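Local coordinates for protein alpha-glucosidase (Pseudoalteromonas sp. K8, PDB 5HQA) that hydrolyses alpha-glucosides as a calcium-binding, chloride-activated glycoside hydrolase of family 97, here caught with the inhibitor acarbose in its active site, at residues Arg148-Arg152 / Val390-Gly394; Leu209-Ser213 / Glu408-Phe414; Trp317-Phe322 / His356-Ser360. One frame throughout, in Å; residues are numbered along the deposited sequence.

Contact 1 of 3, residues Arg148-Arg152 / Val390-Gly394; sequences RGWNR and VADGG. With AC1 (4,6-dideoxy-4-{[(1S,4R,5S,6S)-4,5,6-trihydroxy-3-(hydroxymethyl)cyclohex-2-en-1-yl]amino}-alpha-D-glucopyranose), chain B.
Two irregular loops meet here, one from the N-terminal beta-sandwich domain (Arg148-Arg152) and one from the catalytic barrel (Val390-Gly394). Gly149 to Arg152 form a type I beta turn, closed by a weak Arg152 N to Gly149 O bond; Arg152 itself has positive phi (63°). The backbones come closest at Trp150 and Gly393, CA to CA 4.3 Å. Backbone hydrogen bonding is supplied by Gly393 N, which donates to Trp150 O at 2.8 Å (165°), while Asp392 CA adds a CA-H...O contact to the same Trp150 O at 3.4 Å. Gly149 O lies 3.6 Å from Gly393 CA, where a beta carbon would clash. Of the side chains, Arg152 (chi1 m, chi2 t, chi3 m) reaches across, its NH1 donating to Ala391 O at 2.9 Å. Trp150 (chi1 p) brings CE3 to 3.6 Å from Asp392 OD1, at the ring edge. One water links Asn151 OD1 (3.3 Å), Arg152 NH1 (3.0 Å) and Asp392 OD1 (2.8 Å). Toward the inhibitor, Arg152 NH2 donates to AC1 O2 at 3.3 Å and also forms a salt bridge with the calcium ligand Glu154. A single guanidinium thus ties the domain interface to both sugar and metal site.

Contact 2 of 3, residues Leu209-Ser213 / Glu408-Phe414; sequences LTPWS and EWHDGQF
Trp212 and Thr210 are the two residues most covered by the contact, on a loop that follows strand 204-209 and lies against the turn leading into helix 413-428. Trp409 to Gly412 form a type I beta turn, with Gly412 as N-cap; CA atoms approach at Thr210-Gly412 (4.9 Å) and Ser213-Glu408 (5.6 Å). Thr210 (chi1 m) points toward the turn: OG1 donates to Asp411 OD2 at 2.8 Å, and CG2 touches Trp409 CB at 3.4 Å. Trp212 (chi1 m, chi2 78°) swings its indole over the helix start, NE1 donating to Gln413 OE1 at 2.9 Å; Gln413 is extended (t, t), and its OE1 also accepts from Lys219 N. Phe414 CB sits 3.8 Å from the centroid of the Trp212 six-membered ring, a CH-pi contact over its face. Glu408 curls back (m, m): OE1 accepts from Ser213 N at 2.9 Å and OE2 from Ser213 OG at 3.0 Å, while Arg398 forms a salt bridge with OE2. Waters join Thr210 O to Gln413 N, and Pro211 O to Glu408 OE1 and Trp409 N. The arrangement is a mixed polar and aromatic interface between the N-terminal beta-sandwich and the start of helix 413-428 of the catalytic (beta/alpha)8-type barrel.

Contact 3 of 3, residues Trp317-Phe322 / His356-Ser360; sequences WDGDWF and HHETS. With AC1 (4,6-dideoxy-4-{[(1S,4R,5S,6S)-4,5,6-trihydroxy-3-(hydroxymethyl)cyclohex-2-en-1-yl]amino}-alpha-D-glucopyranose), chain B.
Ser360, Trp317 and Trp321 lose the most surface here, where the loop Trp317-Phe322 folds over the C-terminal end of strand 352-358. His356 to Glu358 end the strand; beyond Thr359, Ser360 has positive phi (46°), and a 3-10 turn begins at Trp321. Backbones are closest at Phe322 and Ser360, CA to CA 5.7 Å. Ser360 (chi1 m) points toward the loop and its OG donates to Trp321 O at 2.8 Å; Trp321 CE3 lies 3.4 Å from the same OG. Trp317 (chi1 m, chi2 86°) sets CZ2 3.7 Å from His356 CE1, the rings meeting rim to rim with planes at 20°, and CH2 3.6 Å from Glu358 CB; its NE1 is hydrogen-bonded to Asn314 OD1. Trp321 takes chi1 p instead, placing CZ3 4.2 Å from Glu358 CG and CZ2 3.8 Å from AC1 C6. Glu358 (chi1 t, chi2 p) links the pocket to the loop after the strand: OE1 accepts from AC1 O6B at 2.9 Å, and OE2 accepts from Ser360 N at 2.8 Å and from Val390 N. His356 CE1 lies 3.1 Å from AC1 O6B. Trp280 stacks on Trp317. As in TIM barrels generally, strand-end and loop side chains line the pocket at the C-terminal ends of the strands. Strand 352-358 runs between parallel strands 307-310 and 384-388 of the barrel sheet, with helix 363-379 packed against His357 and Thr359.

Overall arrangement
Contact 1 lies in the middle, its centre about 12 Å from that of contact 2 and about 17 Å from that of contact 3; the centres of contacts 2 and 3 are about 23 Å apart, their nearest atoms about 7 Å. Contacts 1 and 2 both join the N-terminal domain to the barrel, and Arg148 NH2 to Thr210 OG1 (2.9 Å) and Arg152 CD to His410 CE1 (3.3 Å) connect them. Contact 3, wholly within the barrel, meets contact 1 through Val390 N and Glu358 OE2 (2.9 Å). Contacts 1 and 3 line the acarbose pocket, meeting AC1 at O2 and C7B and at O6B and C6 respectively; the Trp409 side chain of contact 2 stays about 13 Å away.

Contact 1 of 3, residues Arg148-Arg152 / Val390-Gly394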
loop_
_atom_site.group_PDB
_atom_site.type_symbol
_atom_site.label_atom_id
_atom_site.label_comp_id
_atom_site.label_asym_id
_atom_site.label_seq_id
_atom_site.Cartn_x
_atom_site.Cartn_y
_atom_site.Cartn_z
ATOM N N ARG A 148 -4.112 -14.241 8.414
ATOM C CA ARG A 148 -5.188 -14.695 9.294
ATOM C C ARG A 148 -4.847 -14.517 10.768
ATOM O O ARG A 148 -5.431 -15.189 11.625
ATOM C CB ARG A 148 -5.566 -16.159 9.012
ATOM C CG ARG A 148 -5.960 -16.426 7.547
ATOM C CD ARG A 148 -7.444 -16.113 7.246
ATOM N NE ARG A 148 -7.620 -15.939 5.807
ATOM C CZ ARG A 148 -7.656 -16.943 4.929
ATOM N NH1 ARG A 148 -7.563 -18.202 5.352
ATOM N NH2 ARG A 148 -7.783 -16.691 3.628
ATOM N N GLY A 149 -3.904 -13.622 11.084
ATOM C CA GLY A 149 -3.532 -13.383 12.462
ATOM C C GLY A 149 -4.387 -12.315 13.093
ATOM O O GLY A 149 -5.132 -11.606 12.421
ATOM N N TRP A 150 -4.264 -12.194 14.415
ATOM C CA TRP A 150 -5.128 -11.258 15.122
ATOM C C TRP A 150 -4.834 -9.808 14.751
ATOM O O TRP A 150 -5.724 -8.956 14.897
ATOM C CB TRP A 150 -4.997 -11.445 16.638
ATOM C CG TRP A 150 -3.712 -10.930 17.191
ATOM C CD1 TRP A 150 -2.518 -11.593 17.255
ATOM C CD2 TRP A 150 -3.483 -9.635 17.756
ATOM N NE1 TRP A 150 -1.560 -10.789 17.825
ATOM C CE2 TRP A 150 -2.126 -9.580 18.139
ATOM C CE3 TRP A 150 -4.288 -8.520 17.969
ATOM C CZ2 TRP A 150 -1.564 -8.460 18.728
ATOM C CZ3 TRP A 150 -3.722 -7.396 18.557
ATOM C CH2 TRP A 150 -2.374 -7.376 18.927
ATOM N N ASN A 151 -3.631 -9.509 14.243
ATOM C CA ASN A 151 -3.284 -8.127 13.928
ATOM C C ASN A 151 -3.275 -7.818 12.434
ATOM O O ASN A 151 -2.655 -6.832 12.026
ATOM C CB ASN A 151 -1.938 -7.734 14.546
ATOM C CG ASN A 151 -1.978 -6.335 15.150
ATOM O OD1 ASN A 151 -3.008 -5.920 15.682
ATOM N ND2 ASN A 151 -0.880 -5.597 15.050
ATOM N N ARG A 152 -3.964 -8.616 11.613
ATOM C CA ARG A 152 -4.276 -8.249 10.208
ATOM C C ARG A 152 -2.965 -8.119 9.432
ATOM O O ARG A 152 -2.170 -9.073 9.408
ATOM C CB ARG A 152 -5.157 -6.995 10.198
ATOM C CG ARG A 152 -6.479 -7.079 10.996
ATOM C CD ARG A 152 -7.136 -5.684 11.083
ATOM N NE ARG A 152 -6.104 -4.710 11.400
ATOM C CZ ARG A 152 -5.712 -4.408 12.625
ATOM N NH1 ARG A 152 -6.305 -4.958 13.669
ATOM N NH2 ARG A 152 -4.732 -3.541 12.802
ATOM N N VAL A 390 -10.640 -0.500 13.268
ATOM C CA VAL A 390 -9.845 -1.158 14.308
ATOM C C VAL A 390 -10.664 -2.285 14.939
ATOM O O VAL A 390 -11.663 -2.046 15.621
ATOM C CB VAL A 390 -9.361 -0.162 15.368
ATOM C CG1 VAL A 390 -8.664 -0.912 16.509
ATOM C CG2 VAL A 390 -8.397 0.822 14.738
ATOM N N ALA A 391 -10.231 -3.521 14.710
ATOM C CA ALA A 391 -10.763 -4.728 15.329
ATOM C C ALA A 391 -9.787 -5.850 15.006
ATOM O O ALA A 391 -9.073 -5.789 13.999
ATOM C CB ALA A 391 -12.170 -5.074 14.813
ATOM N N ASP A 392 -9.757 -6.867 15.863
ATOM C CA ASP A 392 -8.868 -7.994 15.613
ATOM C C ASP A 392 -9.247 -8.702 14.317
ATOM O O ASP A 392 -10.371 -8.579 13.814
ATOM C CB ASP A 392 -8.923 -8.992 16.765
ATOM C CG ASP A 392 -8.200 -8.500 18.010
ATOM O OD1 ASP A 392 -7.690 -7.345 18.016
ATOM O OD2 ASP A 392 -8.155 -9.281 18.988
ATOM N N GLY A 393 -8.285 -9.452 13.777
ATOM C CA GLY A 393 -8.528 -10.287 12.608
ATOM C C GLY A 393 -9.804 -11.104 12.741
ATOM O O GLY A 393 -10.049 -11.716 13.785
ATOM N N GLY A 394 -10.641 -11.097 11.707
ATOM C CA GLY A 394 -11.886 -11.841 11.738
ATOM C C GLY A 394 -12.988 -11.240 12.585
ATOM O O GLY A 394 -14.017 -11.894 12.777
HETATM C C1 AC1 B . -4.681 -1.065 17.582
HETATM O O2 AC1 B . -4.060 -2.589 15.841
HETATM C C2 AC1 B . -4.687 -1.318 16.081
HETATM C C4A AC1 B . -5.448 6.039 14.381
HETATM C C3 AC1 B . -3.998 -0.211 15.328
HETATM O O3 AC1 B . -3.956 -0.513 13.922
HETATM C C4 AC1 B . -4.692 1.098 15.597
HETATM N N4A AC1 B . -4.268 2.199 14.675
HETATM C C5 AC1 B . -4.277 1.356 17.037
HETATM O O5 AC1 B . -4.982 0.370 17.900
HETATM C C6 AC1 B . -4.575 2.733 17.543
HETATM C C1B AC1 B . -5.399 2.969 14.045
HETATM C C2B AC1 B . -4.793 4.101 12.980
HETATM O O2B AC1 B . -3.868 3.433 12.122
HETATM C C3B AC1 B . -4.244 5.202 13.659
HETATM O O3B AC1 B . -3.543 6.120 12.784
HETATM O O4 AC1 B . -4.910 7.074 15.180
HETATM C C5B AC1 B . -6.309 5.207 15.189
HETATM C C7B AC1 B . -6.282 3.595 14.971
HETATM C C6B AC1 B . -7.590 5.854 15.742
HETATM O O6B AC1 B . -8.483 6.001 14.682
HETATM O O HOH W 1 -6.111 -5.434 16.667
#

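Contact 2 of 3, residues Leu209-Ser213 / Glu408-Phe414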
loop_
_atom_site.group_PDB
_atom_site.type_symbol
_atom_site.label_atom_id
_atom_site.label_comp_id
_atom_site.label_asym_id
_atom_site.label_seq_id
_atom_site.Cartn_x
_atom_site.Cartn_y
_atom_site.Cartn_z
ATOM N N LEU A 209 -8.667 -18.432 -0.099
ATOM C CA LEU A 209 -9.530 -17.258 -0.174
ATOM C C LEU A 209 -10.123 -16.953 1.194
ATOM O O LEU A 209 -10.635 -17.847 1.867
ATOM C CB LEU A 209 -10.647 -17.479 -1.193
ATOM C CG LEU A 209 -10.173 -17.710 -2.630
ATOM C CD1 LEU A 209 -11.369 -17.790 -3.558
ATOM C CD2 LEU A 209 -9.224 -16.590 -3.085
ATOM N N THR A 210 -10.074 -15.694 1.599
ATOM C CA THR A 210 -10.588 -15.328 2.915
ATOM C C THR A 210 -12.109 -15.423 2.925
ATOM O O THR A 210 -12.765 -14.765 2.112
ATOM C CB THR A 210 -10.125 -13.924 3.273
ATOM O OG1 THR A 210 -8.694 -13.906 3.302
ATOM C CG2 THR A 210 -10.658 -13.540 4.638
ATOM N N PRO A 211 -12.705 -16.211 3.810
ATOM C CA PRO A 211 -14.115 -16.575 3.664
ATOM C C PRO A 211 -15.073 -15.631 4.384
ATOM O O PRO A 211 -14.687 -14.829 5.238
ATOM C CB PRO A 211 -14.165 -17.959 4.316
ATOM C CG PRO A 211 -13.173 -17.835 5.430
ATOM C CD PRO A 211 -12.035 -17.019 4.844
ATOM N N TRP A 212 -16.348 -15.769 4.026
ATOM C CA TRP A 212 -17.454 -15.262 4.823
ATOM C C TRP A 212 -17.540 -16.014 6.149
ATOM O O TRP A 212 -17.035 -17.131 6.284
ATOM C CB TRP A 212 -18.782 -15.460 4.090
ATOM C CG TRP A 212 -18.991 -14.617 2.868
ATOM C CD1 TRP A 212 -18.467 -14.818 1.621
ATOM C CD2 TRP A 212 -19.820 -13.458 2.778
ATOM N NE1 TRP A 212 -18.909 -13.834 0.761
ATOM C CE2 TRP A 212 -19.744 -12.990 1.450
ATOM C CE3 TRP A 212 -20.619 -12.765 3.697
ATOM C CZ2 TRP A 212 -20.438 -11.862 1.016
ATOM C CZ3 TRP A 212 -21.314 -11.638 3.262
ATOM C CH2 TRP A 212 -21.216 -11.202 1.933
ATOM N N SER A 213 -18.242 -15.412 7.118
ATOM C CA SER A 213 -18.471 -16.100 8.388
ATOM C C SER A 213 -19.201 -17.421 8.185
ATOM O O SER A 213 -18.977 -18.377 8.936
ATOM C CB SER A 213 -19.264 -15.208 9.340
ATOM O OG SER A 213 -20.481 -14.808 8.730
ATOM N N GLU A 408 -16.837 -10.807 10.500
ATOM C CA GLU A 408 -16.250 -11.008 9.183
ATOM C C GLU A 408 -14.777 -10.620 9.223
ATOM O O GLU A 408 -14.309 -9.948 10.147
ATOM C CB GLU A 408 -16.984 -10.187 8.111
ATOM C CG GLU A 408 -18.495 -10.401 8.078
ATOM C CD GLU A 408 -18.924 -11.770 7.537
ATOM O OE1 GLU A 408 -18.067 -12.541 7.049
ATOM O OE2 GLU A 408 -20.142 -12.070 7.596
ATOM N N TRP A 409 -14.054 -11.042 8.187
ATOM C CA TRP A 409 -12.670 -10.652 7.972
ATOM C C TRP A 409 -12.588 -9.327 7.227
ATOM O O TRP A 409 -13.434 -9.014 6.380
ATOM C CB TRP A 409 -11.944 -11.719 7.159
ATOM C CG TRP A 409 -11.731 -12.998 7.902
ATOM C CD1 TRP A 409 -12.550 -14.086 7.912
ATOM C CD2 TRP A 409 -10.615 -13.323 8.743
ATOM N NE1 TRP A 409 -12.019 -15.073 8.717
ATOM C CE2 TRP A 409 -10.832 -14.628 9.241
ATOM C CE3 TRP A 409 -9.445 -12.640 9.118
ATOM C CZ2 TRP A 409 -9.925 -15.267 10.099
ATOM C CZ3 TRP A 409 -8.550 -13.271 9.987
ATOM C CH2 TRP A 409 -8.800 -14.568 10.468
ATOM N N HIS A 410 -11.531 -8.558 7.525
ATOM C CA HIS A 410 -11.270 -7.332 6.772
ATOM C C HIS A 410 -11.046 -7.604 5.295
ATOM O O HIS A 410 -11.231 -6.697 4.483
ATOM C CB HIS A 410 -10.032 -6.603 7.302
ATOM C CG HIS A 410 -10.219 -5.972 8.649
ATOM N ND1 HIS A 410 -10.320 -6.709 9.810
ATOM C CD2 HIS A 410 -10.293 -4.669 9.019
ATOM C CE1 HIS A 410 -10.466 -5.887 10.837
ATOM N NE2 HIS A 410 -10.451 -4.643 10.383
ATOM N N ASP A 411 -10.627 -8.816 4.925
ATOM C CA ASP A 411 -10.244 -9.081 3.541
ATOM C C ASP A 411 -11.128 -10.137 2.872
ATOM O O ASP A 411 -10.751 -10.698 1.837
ATOM C CB ASP A 411 -8.753 -9.450 3.455
ATOM C CG ASP A 411 -8.351 -10.627 4.343
ATOM O OD1 ASP A 411 -8.822 -10.731 5.499
ATOM O OD2 ASP A 411 -7.505 -11.440 3.886
ATOM N N GLY A 412 -12.323 -10.395 3.413
ATOM C CA GLY A 412 -13.285 -11.210 2.700
ATOM C C GLY A 412 -14.047 -10.415 1.639
ATOM O O GLY A 412 -13.934 -9.193 1.532
ATOM N N GLN A 413 -14.837 -11.141 0.837
ATOM C CA GLN A 413 -15.655 -10.493 -0.190
ATOM C C GLN A 413 -16.563 -9.417 0.405
ATOM O O GLN A 413 -16.728 -8.340 -0.181
ATOM C CB GLN A 413 -16.488 -11.540 -0.931
ATOM C CG GLN A 413 -17.459 -10.966 -1.959
ATOM C CD GLN A 413 -18.309 -12.045 -2.598
ATOM O OE1 GLN A 413 -18.583 -13.079 -1.986
ATOM N NE2 GLN A 413 -18.724 -11.818 -3.839
ATOM N N PHE A 414 -17.164 -9.689 1.568
ATOM C CA PHE A 414 -18.048 -8.701 2.180
ATOM C C PHE A 414 -17.331 -7.369 2.387
ATOM O O PHE A 414 -17.838 -6.310 2.001
ATOM C CB PHE A 414 -18.596 -9.209 3.517
ATOM C CG PHE A 414 -19.300 -8.139 4.299
ATOM C CD1 PHE A 414 -20.596 -7.753 3.957
ATOM C CD2 PHE A 414 -18.649 -7.466 5.333
ATOM C CE1 PHE A 414 -21.238 -6.735 4.653
ATOM C CE2 PHE A 414 -19.290 -6.442 6.030
ATOM C CZ PHE A 414 -20.582 -6.080 5.688
HETATM O O HOH W 2 -15.171 -13.892 1.564
HETATM O O HOH W 3 -15.493 -12.371 6.112
#

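Contact 3 of 3, residues Trp317-Phe322 / His356-Ser360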
loop_
_atom_site.group_PDB
_atom_site.type_symbol
_atom_site.label_atom_id
_atom_site.label_comp_id
_atom_site.label_asym_id
_atom_site.label_seq_id
_atom_site.Cartn_x
_atom_site.Cartn_y
_atom_site.Cartn_z
ATOM N N TRP A 317 -15.875 8.458 21.537
ATOM C CA TRP A 317 -14.535 8.048 21.935
ATOM C C TRP A 317 -14.375 7.889 23.440
ATOM O O TRP A 317 -13.368 7.321 23.876
ATOM C CB TRP A 317 -13.483 9.050 21.439
ATOM C CG TRP A 317 -13.330 9.097 19.939
ATOM C CD1 TRP A 317 -14.065 9.848 19.069
ATOM C CD2 TRP A 317 -12.383 8.373 19.143
ATOM N NE1 TRP A 317 -13.638 9.638 17.781
ATOM C CE2 TRP A 317 -12.603 8.741 17.796
ATOM C CE3 TRP A 317 -11.366 7.455 19.435
ATOM C CZ2 TRP A 317 -11.847 8.218 16.740
ATOM C CZ3 TRP A 317 -10.610 6.932 18.377
ATOM C CH2 TRP A 317 -10.861 7.315 17.048
ATOM N N ASP A 318 -15.315 8.378 24.244
ATOM C CA ASP A 318 -15.118 8.341 25.688
ATOM C C ASP A 318 -15.069 6.908 26.198
ATOM O O ASP A 318 -15.833 6.044 25.757
ATOM C CB ASP A 318 -16.228 9.100 26.402
ATOM C CG ASP A 318 -16.105 10.592 26.235
ATOM O OD1 ASP A 318 -15.439 11.038 25.283
ATOM O OD2 ASP A 318 -16.685 11.322 27.056
ATOM N N GLY A 319 -14.172 6.670 27.154
ATOM C CA GLY A 319 -14.033 5.369 27.770
ATOM C C GLY A 319 -12.913 4.584 27.134
ATOM O O GLY A 319 -11.757 5.020 27.141
ATOM N N ASP A 320 -13.243 3.435 26.558
ATOM C CA ASP A 320 -12.279 2.612 25.835
ATOM C C ASP A 320 -12.771 2.537 24.391
ATOM O O ASP A 320 -13.635 1.716 24.068
ATOM C CB ASP A 320 -12.155 1.233 26.475
ATOM C CG ASP A 320 -10.933 0.471 25.990
ATOM O OD1 ASP A 320 -10.389 0.830 24.919
ATOM O OD2 ASP A 320 -10.520 -0.490 26.679
ATOM N N TRP A 321 -12.233 3.402 23.522
ATOM C CA TRP A 321 -12.818 3.558 22.193
ATOM C C TRP A 321 -12.714 2.285 21.358
ATOM O O TRP A 321 -13.513 2.109 20.434
ATOM C CB TRP A 321 -12.175 4.740 21.455
ATOM C CG TRP A 321 -10.705 4.583 21.184
ATOM C CD1 TRP A 321 -9.678 5.065 21.945
ATOM C CD2 TRP A 321 -10.097 3.902 20.077
ATOM N NE1 TRP A 321 -8.471 4.729 21.379
ATOM C CE2 TRP A 321 -8.701 4.015 20.232
ATOM C CE3 TRP A 321 -10.597 3.215 18.963
ATOM C CZ2 TRP A 321 -7.800 3.460 19.324
ATOM C CZ3 TRP A 321 -9.698 2.667 18.061
ATOM C CH2 TRP A 321 -8.317 2.790 18.247
ATOM N N PHE A 322 -11.758 1.393 21.663
ATOM C CA PHE A 322 -11.657 0.116 20.952
ATOM C C PHE A 322 -12.966 -0.662 21.017
ATOM O O PHE A 322 -13.259 -1.460 20.119
ATOM C CB PHE A 322 -10.498 -0.721 21.529
ATOM C CG PHE A 322 -10.291 -2.081 20.857
ATOM C CD1 PHE A 322 -10.957 -3.216 21.317
ATOM C CD2 PHE A 322 -9.397 -2.229 19.803
ATOM C CE1 PHE A 322 -10.760 -4.458 20.716
ATOM C CE2 PHE A 322 -9.201 -3.476 19.194
ATOM C CZ PHE A 322 -9.880 -4.582 19.651
ATOM N N HIS A 356 -12.244 12.342 9.662
ATOM C CA HIS A 356 -11.819 11.096 10.294
ATOM C C HIS A 356 -13.044 10.300 10.700
ATOM O O HIS A 356 -13.887 10.805 11.449
ATOM C CB HIS A 356 -10.937 11.351 11.517
ATOM C CG HIS A 356 -10.368 10.098 12.101
ATOM N ND1 HIS A 356 -10.527 9.752 13.427
ATOM C CD2 HIS A 356 -9.657 9.096 11.530
ATOM C CE1 HIS A 356 -9.923 8.596 13.651
ATOM N NE2 HIS A 356 -9.386 8.177 12.517
ATOM N N HIS A 357 -13.117 9.057 10.226
ATOM C CA HIS A 357 -14.218 8.133 10.495
ATOM C C HIS A 357 -13.609 6.833 11.011
ATOM O O HIS A 357 -13.319 5.940 10.215
ATOM C CB HIS A 357 -15.048 7.866 9.236
ATOM C CG HIS A 357 -15.861 9.033 8.776
ATOM N ND1 HIS A 357 -16.419 9.090 7.520
ATOM C CD2 HIS A 357 -16.220 10.180 9.400
ATOM C CE1 HIS A 357 -17.084 10.225 7.385
ATOM N NE2 HIS A 357 -16.981 10.904 8.514
ATOM N N GLU A 358 -13.412 6.720 12.325
ATOM C CA GLU A 358 -13.032 5.446 12.928
ATOM C C GLU A 358 -14.289 4.653 13.268
ATOM O O GLU A 358 -15.203 5.177 13.913
ATOM C CB GLU A 358 -12.193 5.659 14.191
ATOM C CG GLU A 358 -11.886 4.362 14.952
ATOM C CD GLU A 358 -11.077 3.365 14.120
ATOM O OE1 GLU A 358 -9.957 3.709 13.677
ATOM O OE2 GLU A 358 -11.561 2.231 13.894
ATOM N N THR A 359 -14.329 3.389 12.846
ATOM C CA THR A 359 -15.491 2.546 13.086
ATOM C C THR A 359 -15.317 1.593 14.258
ATOM O O THR A 359 -16.314 1.024 14.719
ATOM C CB THR A 359 -15.811 1.710 11.846
ATOM O OG1 THR A 359 -14.756 0.763 11.638
ATOM C CG2 THR A 359 -15.948 2.604 10.611
ATOM N N SER A 360 -14.084 1.389 14.730
ATOM C CA SER A 360 -13.766 0.309 15.670
ATOM C C SER A 360 -14.399 -1.009 15.230
ATOM O O SER A 360 -14.879 -1.800 16.045
ATOM C CB SER A 360 -14.182 0.663 17.097
ATOM O OG SER A 360 -13.301 1.628 17.634
HETATM C C1 AC1 B . -4.681 -1.065 17.582
HETATM O O2 AC1 B . -4.060 -2.589 15.841
HETATM C C2 AC1 B . -4.687 -1.318 16.081
HETATM C C4A AC1 B . -5.448 6.039 14.381
HETATM C C3 AC1 B . -3.998 -0.211 15.328
HETATM O O3 AC1 B . -3.956 -0.513 13.922
HETATM C C4 AC1 B . -4.692 1.098 15.597
HETATM N N4A AC1 B . -4.268 2.199 14.675
HETATM C C5 AC1 B . -4.277 1.356 17.037
HETATM O O5 AC1 B . -4.982 0.370 17.900
HETATM C C6 AC1 B . -4.575 2.733 17.543
HETATM C C1B AC1 B . -5.399 2.969 14.045
HETATM C C2B AC1 B . -4.793 4.101 12.980
HETATM O O2B AC1 B . -3.868 3.433 12.122
HETATM C C3B AC1 B . -4.244 5.202 13.659
HETATM O O3B AC1 B . -3.543 6.120 12.784
HETATM O O4 AC1 B . -4.910 7.074 15.180
HETATM C C5B AC1 B . -6.309 5.207 15.189
HETATM C C7B AC1 B . -6.282 3.595 14.971
HETATM C C6B AC1 B . -7.590 5.854 15.742
HETATM O O6B AC1 B . -8.483 6.001 14.682
HETATM O O HOH W 4 -16.014 -1.850 19.043
#